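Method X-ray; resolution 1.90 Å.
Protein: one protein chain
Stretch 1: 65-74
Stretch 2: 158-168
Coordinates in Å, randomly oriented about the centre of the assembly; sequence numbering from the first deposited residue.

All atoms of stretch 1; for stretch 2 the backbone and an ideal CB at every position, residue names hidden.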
# COMPACT_ATOMS: atom_id res chain seq x y z
N LEU A 65 -2.13 7.41 -6.14
CA LEU A 65 -1.27 8.44 -5.56
C LEU A 65 0.18 8.08 -5.53
O LEU A 65 0.54 6.93 -5.69
CB LEU A 65 -1.72 8.92 -4.16
CG LEU A 65 -1.63 8.13 -2.89
CD1 LEU A 65 -0.23 7.86 -2.41
CD2 LEU A 65 -2.50 8.90 -1.76
N SER A 66 1.02 9.09 -5.36
CA SER A 66 2.46 8.89 -5.31
C SER A 66 3.02 9.41 -4.00
O SER A 66 2.41 10.29 -3.36
CB SER A 66 3.11 9.56 -6.51
OG SER A 66 2.68 8.86 -7.69
N TYR A 67 4.16 8.85 -3.60
CA TYR A 67 4.89 9.32 -2.43
C TYR A 67 6.38 9.09 -2.70
O TYR A 67 6.73 8.22 -3.49
CB TYR A 67 4.46 8.55 -1.17
CG TYR A 67 4.53 7.07 -1.32
CD1 TYR A 67 5.70 6.38 -1.00
CD2 TYR A 67 3.45 6.33 -1.78
CE1 TYR A 67 5.78 4.99 -1.15
CE2 TYR A 67 3.51 4.94 -1.91
CZ TYR A 67 4.68 4.29 -1.58
OH TYR A 67 4.77 2.95 -1.76
N ARG A 68 7.23 9.86 -2.03
CA ARG A 68 8.69 9.68 -2.16
C ARG A 68 9.13 8.37 -1.50
O ARG A 68 8.61 7.94 -0.47
CB ARG A 68 9.41 10.93 -1.63
CG ARG A 68 9.36 12.10 -2.63
CD ARG A 68 9.90 13.40 -2.02
NE ARG A 68 8.96 14.01 -1.09
CZ ARG A 68 9.18 15.18 -0.50
NH1 ARG A 68 10.33 15.84 -0.71
NH2 ARG A 68 8.29 15.69 0.32
N LEU A 69 10.06 7.68 -2.11
CA LEU A 69 10.47 6.39 -1.63
C LEU A 69 11.64 6.40 -0.66
O LEU A 69 12.51 7.30 -0.70
CB LEU A 69 10.84 5.53 -2.84
CG LEU A 69 9.74 5.36 -3.90
CD1 LEU A 69 10.30 4.75 -5.23
CD2 LEU A 69 8.49 4.61 -3.40
N LEU A 70 11.69 5.36 0.18
CA LEU A 70 12.94 5.04 0.89
C LEU A 70 13.97 4.53 -0.12
O LEU A 70 13.61 3.95 -1.11
CB LEU A 70 12.72 4.00 1.97
CG LEU A 70 11.57 4.09 2.96
CD1 LEU A 70 11.53 2.71 3.61
CD2 LEU A 70 11.80 5.18 3.96
N PRO A 71 15.28 4.71 0.15
CA PRO A 71 15.85 5.29 1.37
C PRO A 71 16.18 6.78 1.26
O PRO A 71 16.78 7.33 2.17
CB PRO A 71 17.13 4.48 1.51
CG PRO A 71 17.60 4.35 0.08
CD PRO A 71 16.31 4.06 -0.67
N GLU A 72 15.85 7.42 0.16
CA GLU A 72 16.26 8.82 -0.04
C GLU A 72 15.45 9.76 0.84
O GLU A 72 15.90 10.86 1.14
CB GLU A 72 16.14 9.27 -1.49
CG GLU A 72 17.01 8.48 -2.45
CD GLU A 72 16.33 7.24 -3.05
OE1 GLU A 72 15.26 6.79 -2.56
OE2 GLU A 72 16.89 6.73 -4.04
N VAL A 73 14.26 9.33 1.27
CA VAL A 73 13.53 10.02 2.35
C VAL A 73 13.22 8.99 3.42
O VAL A 73 13.45 7.78 3.20
CB VAL A 73 12.22 10.64 1.86
CG1 VAL A 73 12.49 11.62 0.66
CG2 VAL A 73 11.14 9.52 1.55
N SER A 74 12.74 9.44 4.57
CA SER A 74 12.36 8.53 5.65
C SER A 74 10.85 8.18 5.60
O SER A 74 10.06 8.77 4.86
CB SER A 74 12.66 9.18 7.01
OG SER A 74 11.63 10.12 7.33
N UNK A 158 21.97 1.83 -6.90
CA UNK A 158 20.59 1.71 -7.38
C UNK A 158 19.70 2.80 -6.81
O UNK A 158 18.53 2.92 -7.19
CB UNK A 158 20.02 0.34 -7.02
N UNK A 159 20.27 3.60 -5.91
CA UNK A 159 19.60 4.74 -5.36
C UNK A 159 19.82 5.99 -6.18
O UNK A 159 20.71 6.09 -7.07
CB UNK A 159 20.06 4.97 -3.92
N UNK A 160 19.01 6.98 -5.85
CA UNK A 160 18.98 8.20 -6.59
C UNK A 160 19.64 9.29 -5.74
O UNK A 160 19.57 9.24 -4.52
CB UNK A 160 17.55 8.57 -6.98
N UNK A 161 20.29 10.28 -6.39
CA UNK A 161 20.89 11.34 -5.63
C UNK A 161 19.83 12.28 -5.05
O UNK A 161 20.12 13.01 -4.11
CB UNK A 161 21.87 12.12 -6.51
N UNK A 162 18.60 12.22 -5.55
CA UNK A 162 17.51 13.01 -4.95
C UNK A 162 16.24 12.12 -4.90
O UNK A 162 16.16 11.14 -5.63
CB UNK A 162 17.26 14.29 -5.75
N UNK A 163 15.25 12.45 -4.06
CA UNK A 163 14.08 11.53 -3.94
C UNK A 163 13.29 11.38 -5.20
O UNK A 163 13.21 12.32 -5.98
CB UNK A 163 13.13 12.02 -2.84
N UNK A 164 12.66 10.20 -5.36
CA UNK A 164 11.89 9.82 -6.50
C UNK A 164 10.53 9.31 -6.02
O UNK A 164 10.40 8.89 -4.88
CB UNK A 164 12.63 8.77 -7.33
N UNK A 165 9.52 9.34 -6.90
CA UNK A 165 8.24 8.71 -6.57
C UNK A 165 8.00 7.41 -7.34
O UNK A 165 6.99 6.77 -7.13
CB UNK A 165 7.10 9.69 -6.85
N UNK A 166 8.94 7.03 -8.18
CA UNK A 166 8.88 5.78 -8.87
C UNK A 166 10.31 5.36 -9.25
O UNK A 166 11.25 6.17 -9.22
CB UNK A 166 7.97 5.88 -10.10
N UNK A 167 10.47 4.09 -9.56
CA UNK A 167 11.79 3.57 -9.93
C UNK A 167 12.39 4.43 -11.01
O UNK A 167 11.74 4.74 -12.03
CB UNK A 167 11.70 2.12 -10.40
N UNK A 168 13.64 4.85 -10.78
CA UNK A 168 14.45 5.57 -11.77
C UNK A 168 15.35 4.64 -12.60
O UNK A 168 15.95 5.05 -13.61
CB UNK A 168 15.31 6.62 -11.06

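Position 158 lies beyond the reach of stretch 1, with nothing within 5.5 Å of its ideal CB, so the contact sets no preference. It is Leu158, whose CA-to-CB bond points sideways and whose end leads away; its carbonyl O is bonded by the side chain at 168.

At 159 the CA-to-CB bond points toward stretch 1, with the ring of Pro71 and the carboxylate of Glu72 ahead. A small or branched side chain, polar or apolar, would suit. The residue is Thr159; its CG2 lies 3.9 Å from Pro71 CG.

At 160 the backbone matters most, because the amide N lies 2.8 Å from Glu72 OE2 and donates a hydrogen bond to it. The ideal CB is 3.5 Å from the same OE2, a place where an acidic group would be unwelcome and a small or polar one suits. Ser160 fits, and its OG donates to the O of 162 at 2.7 Å.

Positions 161 and 162 point away into space free of stretch 1. At 161, phi of -73° also admits proline, and Pro161 is found. At 162, phi of -139° disfavours proline but little else; Thr162 is found, its O accepting from Ser160 OG.

Position 163 has phi -63° and psi 151°, values that proline tolerates, and its ideal CB lies 3.6 Å from both Val73 CG1 and Arg68 CD. A compact apolar side chain would suit these aliphatic neighbours. Pro163 sets its CG 3.5 Å from Val73 CG1 and its CB 3.6 Å from Arg68 CD.

At 164 the backbone is again the anchor: its O accepts a hydrogen bond from Leu69 N (3.0 Å), while its N donates to water 3 (2.9 Å), and water 3 lies 2.7 Å from Glu72 OE1. CB points sideways, 5.1 Å from Leu69 CD1, leaving room for a medium-sized apolar group. Val164 supplies it, with CG2 4.0 Å from Leu69 CD1.

The ideal CB of 165 lies 3.7 Å from Tyr67 O and 4.0 Å from Ser66 CB; a modest apolar side chain fits. Val165 packs its CG1 4.2 Å from Arg68 CG. Its CA makes a CA-H...O contact with Tyr67 O (3.5 Å), and its O receives water 2, which accepts from Tyr67 N (3.0 Å).

Positions 166, 167 and 168 have no stretch 1 atom near their ideal CBs and are permissive. Gln166 points away. At 167 CB also points away, so many residues would serve; Asp167 has its end come nearer. At 168 CB points sideways; Gln168 NE2 donates to Leu158 O (2.8 Å).

Stretch 2, residues 158-168: LTSPTPVVQDQ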
# COMPACT_ATOMS: atom_id res chain seq x y z
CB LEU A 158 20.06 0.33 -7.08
CG LEU A 158 20.73 -0.79 -7.85
CD1 LEU A 158 20.23 -2.18 -7.39
CD2 LEU A 158 20.55 -0.54 -9.40
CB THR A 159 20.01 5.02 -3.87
OG1 THR A 159 21.37 5.43 -3.82
CG2 THR A 159 19.82 3.78 -3.03
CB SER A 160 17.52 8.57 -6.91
OG SER A 160 17.46 9.83 -7.54
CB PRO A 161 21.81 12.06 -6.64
CG PRO A 161 21.32 11.70 -7.96
CD PRO A 161 20.48 10.45 -7.84
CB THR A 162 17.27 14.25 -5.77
OG1 THR A 162 16.78 13.86 -7.05
CG2 THR A 162 18.59 15.06 -5.97
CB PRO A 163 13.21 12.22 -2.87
CG PRO A 163 14.18 13.08 -2.08
CD PRO A 163 15.14 13.59 -3.12
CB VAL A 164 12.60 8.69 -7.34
CG1 VAL A 164 13.83 9.28 -8.10
CG2 VAL A 164 12.97 7.50 -6.48
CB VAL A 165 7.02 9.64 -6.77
CG1 VAL A 165 7.20 10.93 -6.01
CG2 VAL A 165 6.80 9.93 -8.27
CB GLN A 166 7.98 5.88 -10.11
CG GLN A 166 8.53 6.82 -11.18
CD GLN A 166 7.70 6.83 -12.46
OE1 GLN A 166 7.13 5.82 -12.86
NE2 GLN A 166 7.63 7.96 -13.09
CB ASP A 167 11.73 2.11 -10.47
CG ASP A 167 11.17 1.13 -9.48
OD1 ASP A 167 11.05 1.46 -8.29
OD2 ASP A 167 10.76 0.04 -9.92
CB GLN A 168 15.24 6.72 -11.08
CG GLN A 168 16.62 6.40 -10.52
CD GLN A 168 16.60 5.47 -9.33
OE1 GLN A 168 15.53 5.15 -8.75
NE2 GLN A 168 17.80 5.02 -8.95
O HOH W 1 4.45 6.63 -8.64
O HOH W 2 5.33 6.43 -4.96
O HOH W 3 13.22 8.46 -3.09
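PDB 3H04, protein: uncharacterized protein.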